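Local coordinates for cell division control protein 45 cdc45 putative (Entamoeba histolytica, PDB 6CC2), which probably acts, like Cdc45 of other eukaryotes, with the MCM2-7 and GINS complexes in the helicase that unwinds DNA during replication, at residues 22-27 with 75-80; 63-68 with 92-97; 79-84 with 102-107. One frame throughout, in Å; residues are numbered along the deposited sequence.

Contact 1: 22-27 with 75-80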
loop_
_atom_site.group_PDB
_atom_site.type_symbol
_atom_site.label_atom_id
_atom_site.label_comp_id
_atom_site.label_asym_id
_atom_site.label_seq_id
_atom_site.Cartn_x
_atom_site.Cartn_y
_atom_site.Cartn_z
ATOM N N LYS A 22 -19.078 27.217 -12.807
ATOM C CA LYS A 22 -18.915 26.108 -13.744
ATOM C C LYS A 22 -17.490 25.568 -13.779
ATOM O O LYS A 22 -17.136 24.822 -14.701
ATOM C CB LYS A 22 -19.333 26.502 -15.168
ATOM C CG LYS A 22 -19.635 25.319 -16.083
ATOM C CD LYS A 22 -19.181 25.576 -17.517
ATOM C CE LYS A 22 -19.930 26.736 -18.149
ATOM N NZ LYS A 22 -19.481 26.978 -19.549
ATOM N N LYS A 23 -16.660 25.920 -12.807
ATOM C CA LYS A 23 -15.304 25.396 -12.729
ATOM C C LYS A 23 -15.290 24.085 -11.940
ATOM O O LYS A 23 -16.221 23.771 -11.196
ATOM C CB LYS A 23 -14.381 26.431 -12.087
ATOM C CG LYS A 23 -14.274 27.736 -12.876
ATOM C CD LYS A 23 -13.408 28.750 -12.148
ATOM C CE LYS A 23 -13.100 29.947 -13.027
ATOM N NZ LYS A 23 -12.205 30.913 -12.333
ATOM N N THR A 24 -14.215 23.317 -12.118
ATOM C CA THR A 24 -14.143 21.967 -11.572
ATOM C C THR A 24 -12.892 21.767 -10.712
ATOM O O THR A 24 -11.954 22.566 -10.725
ATOM C CB THR A 24 -14.161 20.910 -12.694
ATOM O OG1 THR A 24 -12.909 20.944 -13.389
ATOM C CG2 THR A 24 -15.290 21.182 -13.672
ATOM N N ILE A 25 -12.911 20.682 -9.950
ATOM C CA ILE A 25 -11.815 20.286 -9.068
ATOM C C ILE A 25 -11.177 19.026 -9.645
ATOM O O ILE A 25 -11.873 18.065 -9.983
ATOM C CB ILE A 25 -12.305 20.031 -7.630
ATOM C CG1 ILE A 25 -13.013 21.269 -7.071
ATOM C CG2 ILE A 25 -11.150 19.630 -6.737
ATOM C CD1 ILE A 25 -13.876 20.954 -5.859
ATOM N N GLN A 26 -9.851 19.019 -9.737
ATOM C CA GLN A 26 -9.092 17.898 -10.259
ATOM C C GLN A 26 -8.287 17.309 -9.111
ATOM O O GLN A 26 -7.529 18.028 -8.449
ATOM C CB GLN A 26 -8.167 18.376 -11.376
ATOM C CG GLN A 26 -7.940 17.400 -12.469
ATOM C CD GLN A 26 -7.048 17.984 -13.538
ATOM O OE1 GLN A 26 -6.260 18.888 -13.256
ATOM N NE2 GLN A 26 -7.143 17.465 -14.749
ATOM N N LEU A 27 -8.445 16.005 -8.866
ATOM C CA LEU A 27 -7.735 15.343 -7.787
ATOM C C LEU A 27 -6.783 14.310 -8.368
ATOM O O LEU A 27 -7.222 13.362 -9.020
ATOM C CB LEU A 27 -8.722 14.676 -6.814
ATOM C CG LEU A 27 -9.677 15.665 -6.135
ATOM C CD1 LEU A 27 -11.020 15.673 -6.848
ATOM C CD2 LEU A 27 -9.826 15.351 -4.667
ATOM N N THR A 75 -9.170 24.110 -19.700
ATOM C CA THR A 75 -10.455 23.581 -19.261
ATOM C C THR A 75 -10.930 24.422 -18.078
ATOM O O THR A 75 -10.356 25.474 -17.772
ATOM C CB THR A 75 -10.349 22.096 -18.893
ATOM O OG1 THR A 75 -11.583 21.648 -18.311
ATOM C CG2 THR A 75 -9.225 21.877 -17.914
ATOM N N ASP A 76 -11.977 23.948 -17.407
ATOM C CA ASP A 76 -12.606 24.681 -16.321
ATOM C C ASP A 76 -12.040 24.308 -14.955
ATOM O O ASP A 76 -12.682 24.573 -13.933
ATOM C CB ASP A 76 -14.118 24.439 -16.341
ATOM C CG ASP A 76 -14.754 24.827 -17.663
ATOM O OD1 ASP A 76 -14.429 25.915 -18.187
ATOM O OD2 ASP A 76 -15.578 24.041 -18.180
ATOM N N VAL A 77 -10.851 23.709 -14.904
ATOM C CA VAL A 77 -10.291 23.300 -13.624
ATOM C C VAL A 77 -9.807 24.533 -12.873
ATOM O O VAL A 77 -8.954 25.278 -13.360
ATOM C CB VAL A 77 -9.162 22.275 -13.818
ATOM C CG1 VAL A 77 -8.554 21.893 -12.476
ATOM C CG2 VAL A 77 -9.709 21.052 -14.514
ATOM N N HIS A 78 -10.364 24.754 -11.677
ATOM C CA HIS A 78 -10.001 25.883 -10.835
ATOM C C HIS A 78 -9.164 25.490 -9.629
ATOM O O HIS A 78 -8.479 26.348 -9.065
ATOM C CB HIS A 78 -11.264 26.608 -10.334
ATOM C CG HIS A 78 -12.145 25.782 -9.434
ATOM N ND1 HIS A 78 -11.989 25.740 -8.066
ATOM C CD2 HIS A 78 -13.201 24.979 -9.709
ATOM C CE1 HIS A 78 -12.908 24.955 -7.537
ATOM N NE2 HIS A 78 -13.659 24.481 -8.512
ATOM N N THR A 79 -9.187 24.219 -9.233
ATOM C CA THR A 79 -8.500 23.759 -8.050
ATOM C C THR A 79 -7.938 22.376 -8.354
ATOM O O THR A 79 -8.598 21.576 -9.027
ATOM C CB THR A 79 -9.441 23.659 -6.847
ATOM O OG1 THR A 79 -10.025 24.923 -6.567
ATOM C CG2 THR A 79 -8.702 23.199 -5.616
ATOM N N VAL A 80 -6.740 22.096 -7.852
ATOM C CA VAL A 80 -6.174 20.750 -7.916
ATOM C C VAL A 80 -5.808 20.310 -6.507
ATOM O O VAL A 80 -5.335 21.111 -5.690
ATOM C CB VAL A 80 -4.943 20.668 -8.846
ATOM C CG1 VAL A 80 -5.339 21.072 -10.238
ATOM C CG2 VAL A 80 -3.799 21.522 -8.313
HETATM O O HOH W 1 -16.187 22.159 -8.393
#

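Contact 2: 63-68 with 92-97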
loop_
_atom_site.group_PDB
_atom_site.type_symbol
_atom_site.label_atom_id
_atom_site.label_comp_id
_atom_site.label_asym_id
_atom_site.label_seq_id
_atom_site.Cartn_x
_atom_site.Cartn_y
_atom_site.Cartn_z
ATOM N N THR A 63 3.979 11.919 -15.255
ATOM C CA THR A 63 2.571 11.908 -15.635
ATOM C C THR A 63 1.825 13.072 -14.990
ATOM O O THR A 63 1.071 13.802 -15.663
ATOM C CB THR A 63 1.933 10.578 -15.231
ATOM O OG1 THR A 63 2.544 9.527 -15.982
ATOM C CG2 THR A 63 0.427 10.587 -15.501
ATOM N N LEU A 64 2.035 13.259 -13.686
ATOM C CA LEU A 64 1.426 14.384 -12.988
ATOM C C LEU A 64 1.723 15.686 -13.723
ATOM O O LEU A 64 0.813 16.470 -14.012
ATOM C CB LEU A 64 1.931 14.426 -11.540
ATOM C CG LEU A 64 1.252 15.481 -10.653
ATOM C CD1 LEU A 64 1.255 15.059 -9.185
ATOM C CD2 LEU A 64 1.914 16.835 -10.786
ATOM N N SER A 65 2.992 15.917 -14.058
ATOM C CA SER A 65 3.379 17.167 -14.706
ATOM C C SER A 65 2.732 17.303 -16.079
ATOM O O SER A 65 2.277 18.391 -16.453
ATOM C CB SER A 65 4.902 17.235 -14.819
ATOM O OG SER A 65 5.295 18.468 -15.402
ATOM N N ARG A 66 2.659 16.201 -16.838
ATOM C CA ARG A 66 2.107 16.262 -18.184
ATOM C C ARG A 66 0.615 16.560 -18.166
ATOM O O ARG A 66 0.136 17.381 -18.955
ATOM C CB ARG A 66 2.392 14.954 -18.915
ATOM C CG ARG A 66 3.826 14.867 -19.445
ATOM C CD ARG A 66 4.038 13.631 -20.322
ATOM N NE ARG A 66 5.332 13.654 -20.998
ATOM C CZ ARG A 66 6.387 12.913 -20.664
ATOM N NH1 ARG A 66 6.326 12.060 -19.645
ATOM N NH2 ARG A 66 7.512 13.023 -21.361
ATOM N N VAL A 67 -0.142 15.893 -17.283
ATOM C CA VAL A 67 -1.580 16.158 -17.225
ATOM C C VAL A 67 -1.836 17.575 -16.727
ATOM O O VAL A 67 -2.696 18.289 -17.260
ATOM C CB VAL A 67 -2.291 15.118 -16.338
ATOM C CG1 VAL A 67 -3.750 15.513 -16.123
ATOM C CG2 VAL A 67 -2.180 13.733 -16.938
ATOM N N PHE A 68 -1.107 17.995 -15.685
ATOM C CA PHE A 68 -1.252 19.357 -15.179
ATOM C C PHE A 68 -1.066 20.366 -16.307
ATOM O O PHE A 68 -1.913 21.241 -16.517
ATOM C CB PHE A 68 -0.258 19.603 -14.049
ATOM C CG PHE A 68 -0.451 20.930 -13.336
ATOM C CD1 PHE A 68 -1.359 21.046 -12.298
ATOM C CD2 PHE A 68 0.294 22.036 -13.691
ATOM C CE1 PHE A 68 -1.523 22.246 -11.633
ATOM C CE2 PHE A 68 0.122 23.250 -13.033
ATOM C CZ PHE A 68 -0.781 23.348 -12.010
ATOM N N SER A 92 6.821 23.922 -7.185
ATOM C CA SER A 92 6.962 25.066 -8.078
ATOM C C SER A 92 7.970 24.781 -9.184
ATOM O O SER A 92 7.765 25.172 -10.340
ATOM C CB SER A 92 7.383 26.307 -7.280
ATOM O OG SER A 92 7.546 27.421 -8.127
ATOM N N GLU A 93 9.068 24.110 -8.848
ATOM C CA GLU A 93 10.062 23.758 -9.857
ATOM C C GLU A 93 9.496 22.768 -10.863
ATOM O O GLU A 93 9.761 22.877 -12.067
ATOM C CB GLU A 93 11.303 23.189 -9.177
ATOM C CG GLU A 93 12.391 22.715 -10.125
ATOM C CD GLU A 93 13.657 22.317 -9.387
ATOM O OE1 GLU A 93 14.696 22.982 -9.580
ATOM O OE2 GLU A 93 13.608 21.346 -8.601
ATOM N N LEU A 94 8.700 21.810 -10.392
ATOM C CA LEU A 94 8.162 20.785 -11.277
ATOM C C LEU A 94 7.182 21.388 -12.273
ATOM O O LEU A 94 7.287 21.153 -13.481
ATOM C CB LEU A 94 7.490 19.681 -10.452
ATOM C CG LEU A 94 6.863 18.540 -11.259
ATOM C CD1 LEU A 94 7.959 17.715 -11.933
ATOM C CD2 LEU A 94 5.986 17.667 -10.397
ATOM N N LEU A 95 6.241 22.197 -11.787
ATOM C CA LEU A 95 5.102 22.609 -12.594
ATOM C C LEU A 95 5.163 24.038 -13.097
ATOM O O LEU A 95 4.442 24.361 -14.044
ATOM C CB LEU A 95 3.803 22.427 -11.800
ATOM C CG LEU A 95 3.584 21.026 -11.244
ATOM C CD1 LEU A 95 2.332 20.996 -10.368
ATOM C CD2 LEU A 95 3.476 20.003 -12.360
ATOM N N GLY A 96 5.978 24.896 -12.491
ATOM C CA GLY A 96 6.067 26.283 -12.922
ATOM C C GLY A 96 4.801 27.082 -12.697
ATOM O O GLY A 96 4.420 27.329 -11.551
ATOM N N ASP A 97 4.145 27.495 -13.783
ATOM C CA ASP A 97 2.924 28.291 -13.704
ATOM C C ASP A 97 1.870 27.600 -12.850
ATOM O O ASP A 97 1.222 26.651 -13.297
ATOM C CB ASP A 97 2.369 28.570 -15.103
ATOM C CG ASP A 97 2.989 29.801 -15.742
ATOM O OD1 ASP A 97 3.261 30.778 -15.012
ATOM O OD2 ASP A 97 3.201 29.790 -16.975
HETATM O O HOH W 2 7.775 19.091 -15.171
#

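Contact 3: 79-84 with 102-107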
loop_
_atom_site.group_PDB
_atom_site.type_symbol
_atom_site.label_atom_id
_atom_site.label_comp_id
_atom_site.label_asym_id
_atom_site.label_seq_id
_atom_site.Cartn_x
_atom_site.Cartn_y
_atom_site.Cartn_z
ATOM N N THR A 79 -9.187 24.219 -9.233
ATOM C CA THR A 79 -8.500 23.759 -8.050
ATOM C C THR A 79 -7.938 22.376 -8.354
ATOM O O THR A 79 -8.598 21.576 -9.027
ATOM C CB THR A 79 -9.441 23.659 -6.847
ATOM O OG1 THR A 79 -10.025 24.923 -6.567
ATOM C CG2 THR A 79 -8.702 23.199 -5.616
ATOM N N VAL A 80 -6.740 22.096 -7.852
ATOM C CA VAL A 80 -6.174 20.750 -7.916
ATOM C C VAL A 80 -5.808 20.310 -6.507
ATOM O O VAL A 80 -5.335 21.111 -5.690
ATOM C CB VAL A 80 -4.943 20.668 -8.846
ATOM C CG1 VAL A 80 -5.339 21.072 -10.238
ATOM C CG2 VAL A 80 -3.799 21.522 -8.313
ATOM N N PHE A 81 -6.048 19.032 -6.230
ATOM C CA PHE A 81 -5.566 18.354 -5.037
ATOM C C PHE A 81 -4.568 17.292 -5.477
ATOM O O PHE A 81 -4.854 16.529 -6.401
ATOM C CB PHE A 81 -6.710 17.671 -4.284
ATOM C CG PHE A 81 -7.578 18.603 -3.539
ATOM C CD1 PHE A 81 -8.604 19.286 -4.182
ATOM C CD2 PHE A 81 -7.393 18.805 -2.172
ATOM C CE1 PHE A 81 -9.432 20.138 -3.474
ATOM C CE2 PHE A 81 -8.224 19.668 -1.474
ATOM C CZ PHE A 81 -9.227 20.337 -2.128
ATOM N N PHE A 82 -3.412 17.257 -4.827
ATOM C CA PHE A 82 -2.431 16.194 -4.988
ATOM C C PHE A 82 -2.520 15.317 -3.747
ATOM O O PHE A 82 -2.341 15.806 -2.617
ATOM C CB PHE A 82 -1.028 16.770 -5.157
ATOM C CG PHE A 82 -0.872 17.667 -6.366
ATOM C CD1 PHE A 82 -1.516 17.377 -7.559
ATOM C CD2 PHE A 82 -0.093 18.798 -6.298
ATOM C CE1 PHE A 82 -1.370 18.195 -8.672
ATOM C CE2 PHE A 82 0.064 19.623 -7.410
ATOM C CZ PHE A 82 -0.580 19.317 -8.604
ATOM N N ILE A 83 -2.838 14.035 -3.949
ATOM C CA ILE A 83 -3.115 13.113 -2.844
ATOM C C ILE A 83 -1.996 12.077 -2.735
ATOM O O ILE A 83 -1.774 11.282 -3.656
ATOM C CB ILE A 83 -4.486 12.440 -3.028
ATOM C CG1 ILE A 83 -5.587 13.505 -3.046
ATOM C CG2 ILE A 83 -4.734 11.408 -1.934
ATOM C CD1 ILE A 83 -6.976 12.960 -3.348
ATOM N N ASP A 84 -1.332 12.086 -1.572
ATOM C CA ASP A 84 -0.246 11.154 -1.192
ATOM C C ASP A 84 0.953 11.276 -2.121
ATOM O O ASP A 84 1.742 10.358 -2.268
ATOM C CB ASP A 84 -0.728 9.704 -1.086
ATOM C CG ASP A 84 -0.214 9.002 0.196
ATOM O OD1 ASP A 84 0.432 9.669 1.038
ATOM O OD2 ASP A 84 -0.463 7.784 0.373
ATOM N N PHE A 102 -5.775 27.122 -7.675
ATOM C CA PHE A 102 -5.662 26.771 -6.260
ATOM C C PHE A 102 -5.079 25.369 -6.153
ATOM O O PHE A 102 -5.652 24.411 -6.682
ATOM C CB PHE A 102 -7.028 26.886 -5.578
ATOM C CG PHE A 102 -7.502 28.303 -5.443
ATOM C CD1 PHE A 102 -8.086 28.957 -6.514
ATOM C CD2 PHE A 102 -7.344 28.987 -4.247
ATOM C CE1 PHE A 102 -8.506 30.286 -6.399
ATOM C CE2 PHE A 102 -7.757 30.297 -4.122
ATOM C CZ PHE A 102 -8.341 30.954 -5.196
ATOM N N VAL A 103 -3.925 25.261 -5.499
ATOM C CA VAL A 103 -3.167 24.024 -5.409
ATOM C C VAL A 103 -3.153 23.585 -3.954
ATOM O O VAL A 103 -2.633 24.299 -3.090
ATOM C CB VAL A 103 -1.735 24.188 -5.948
ATOM C CG1 VAL A 103 -0.939 22.905 -5.713
ATOM C CG2 VAL A 103 -1.767 24.564 -7.427
ATOM N N TYR A 104 -3.717 22.404 -3.691
ATOM C CA TYR A 104 -3.737 21.826 -2.356
ATOM C C TYR A 104 -3.058 20.474 -2.387
ATOM O O TYR A 104 -3.163 19.719 -3.365
ATOM C CB TYR A 104 -5.169 21.698 -1.817
ATOM C CG TYR A 104 -5.833 23.040 -1.641
ATOM C CD1 TYR A 104 -5.418 23.901 -0.632
ATOM C CD2 TYR A 104 -6.855 23.455 -2.477
ATOM C CE1 TYR A 104 -6.005 25.156 -0.467
ATOM C CE2 TYR A 104 -7.447 24.696 -2.316
ATOM C CZ TYR A 104 -7.021 25.539 -1.316
ATOM O OH TYR A 104 -7.595 26.780 -1.154
ATOM N N ILE A 105 -2.371 20.155 -1.299
ATOM C CA ILE A 105 -1.640 18.905 -1.177
ATOM C C ILE A 105 -2.038 18.221 0.126
ATOM O O ILE A 105 -1.960 18.822 1.202
ATOM C CB ILE A 105 -0.118 19.138 -1.230
ATOM C CG1 ILE A 105 0.266 19.739 -2.583
ATOM C CG2 ILE A 105 0.623 17.823 -0.974
ATOM C CD1 ILE A 105 1.739 20.120 -2.680
ATOM N N ILE A 106 -2.464 16.961 0.023
ATOM C CA ILE A 106 -2.735 16.114 1.177
ATOM C C ILE A 106 -1.814 14.902 1.017
ATOM O O ILE A 106 -2.101 13.997 0.236
ATOM C CB ILE A 106 -4.193 15.684 1.268
ATOM C CG1 ILE A 106 -5.126 16.881 1.289
ATOM C CG2 ILE A 106 -4.427 14.848 2.550
ATOM C CD1 ILE A 106 -6.613 16.510 1.250
ATOM N N ASP A 107 -0.709 14.891 1.750
ATOM C CA ASP A 107 0.358 13.903 1.522
ATOM C C ASP A 107 0.877 13.448 2.877
ATOM O O ASP A 107 1.101 14.267 3.775
ATOM C CB ASP A 107 1.477 14.536 0.681
ATOM C CG ASP A 107 2.527 13.554 0.245
ATOM O OD1 ASP A 107 2.474 12.377 0.677
ATOM O OD2 ASP A 107 3.433 13.948 -0.536
#

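Contact 1: 22-27 with 75-80
The His78 imidazole lies against Thr24 and Ile25, both of which approach it obliquely, with the carbonyl carbon of Lys23 at its edge, in the ring plane. A water in the same plane receives or gives a weak bond at His78 NE2 (3.4 Å) and donates to Lys23 O (3.2 Å). Ile25 CG1 stands 3.6 Å from His78 NE2. The ring gets there because His78 CG lies between the backbone N and the carbonyl carbon (chi1 64°); its ND1 is held by Arg18, which also bonds Thr79 OG1.

The backbone accounts for the direction of this side chain. Thr24 pairs with Val77 but Ile25 with Thr79, so His78 is the extra residue of a beta bulge between parallel strands. His78 N donates to Thr24 O at 2.9 Å, and beyond the bulge Gln26 N reaches Thr79 O at 2.9 Å, nearly straight (170°). Before it, Thr24 N lies 2.7 Å from Asp76 O but 40° out of the carbonyl plane.

On the face bearing Thr24, Gln26, Val77 and Val80, Gln26 crosses Val77 at about a right angle, its CB 3.7 Å from Val77 CG1. Thr24 OG1 sits 3.4 Å from Val77 CG2. The Gln26 amide is tied to Tyr28 through OE1 and to Thr71 through NE2.

Chemically, the pairing rests on main-chain bonds and apolar contacts, while the Gln26 amide and His78 ND1 have partners outside both segments, which probably restrains both groups; at NE2 the water is a weak partner.

Contact 2: 63-68 with 92-97
Leu95 sets its CD1 methyl squarely over the Phe68 ring, 3.9 Å from the centroid and only 5° off the ring normal, a CH-pi contact with the methyl carbon over the ring centre. The edge of the same ring meets a polar atom: Asp97 O lies near the ring plane, 3.6 Å from Phe68 CE2. The other methyl of Leu95 serves a different set of neighbours. Its CD2 rests 3.7 Å from Ser65 CA, where the short side chain of serine lets the leucine come close to the helix backbone, and it also meets Leu64 CD2 at 3.9 Å. That Leu64 methyl touches Leu94 CD2 as well (4.2 Å), so one branch of Leu64 bears on two successive leucines.

Polar atoms join the two helices through a single water. Ser65 OG, anti to its backbone N (chi1 -178°), stands 2.6 Å from the water, and the water donates to Leu94 O at 2.7 Å. Serine and carbonyl are thus linked indirectly.

Backbone geometry positions this first shell. Phe68 N bonds to Leu64 O, one helical turn back, so Leu64 and Phe68 project from neighbouring turns, and the Phe68 side chain starts toward helix 91-95, with CG anti to the backbone N. On the other side Gly96 N bonds to Ser92 O; Gly96 then leaves the helix with positive phi (66°), and the chain turns so that Asp97 O arrives at the ring edge.

Beneath this layer runs the parallel sheet. Leu64 and Leu95 both rest on Phe82 of strand 77-83, while Phe68 packs on Val80 of that strand and on Tyr28 of strand 24-29, so helices 61-71 and 91-95 lie side by side over one sheet face.

Contact 3: 79-84 with 102-107
Val80 N donates to Phe102 O at 2.8 Å, opening a series of five main-chain bonds between two parallel strands. Val80 and Phe82 each use both their N-H and their carbonyl: Tyr104 N bonds to Val80 O, Phe82 N to Tyr104 O, and Ile106 N to Phe82 O. Asp84 N closes the series on Ile106 O, at 2.7 Å and almost perfectly straight (178°). Tyr104 O also takes a CA-H...O contact from Phe81 CA, 3.2 Å away. The alternate residues Thr79, Phe81 and Ile83 turn their main-chain groups to strand 24-29 instead, which makes strand 77-83 an interior strand, bonded along both borders.

Side chains pair on both faces. Phe81 and Tyr104 meet obliquely, planes at 32°, with Tyr104 CD2 3.9 Å above one face of the Phe81 ring, toward its rim. On the reverse face, the Phe82 ring receives Ile105 CG1 at its edge, 3.8 Å from CD2, and Val103 CG1 lies 3.8 Å from CE2. At the exposed end, Phe102 forms a cation-pi pair with Arg18.

At the other end, Asp84 OD1 and Asp107 OD1 approach to 3.4 Å with their carboxylate planes 87° apart. All four oxygens have hydrogen-bonding partners: Ser108 and Thr32 for Asp84, His109 ND1 and Gly87 N for Asp107.

The two OD1 atoms are both acceptors and not bonded to each other; the donors around them probably offset their repulsion. These buried carboxylates sit at the C-terminal ends of adjacent parallel strands. This position, with Asp107, Ser108 and His109 in sequence, is consistent with a variant of the DHH motif of the RecJ-like phosphoesterases to which Cdc45 is related.

In the fold
Contacts 1 and 3 lie on opposite borders of strand 77-83 and share Thr79 and Val80, so together they hold three neighbouring strands of one parallel sheet. Contact 3 is the buried one, with regular pairing that ends in acidic residues; contact 1, nearer the surface, is interrupted by a bulge and includes a water. Contact 2, also partly buried, differs in kind: helix meets helix through methyls and a ring, with one bridging water in place of direct bonds. It touches both other contacts, Phe68 CE1 lying 4.1 Å from Val80 CG2 and Leu95 CD1 3.8 Å from Phe82 CZ, so the helix layer is seated on the sheet.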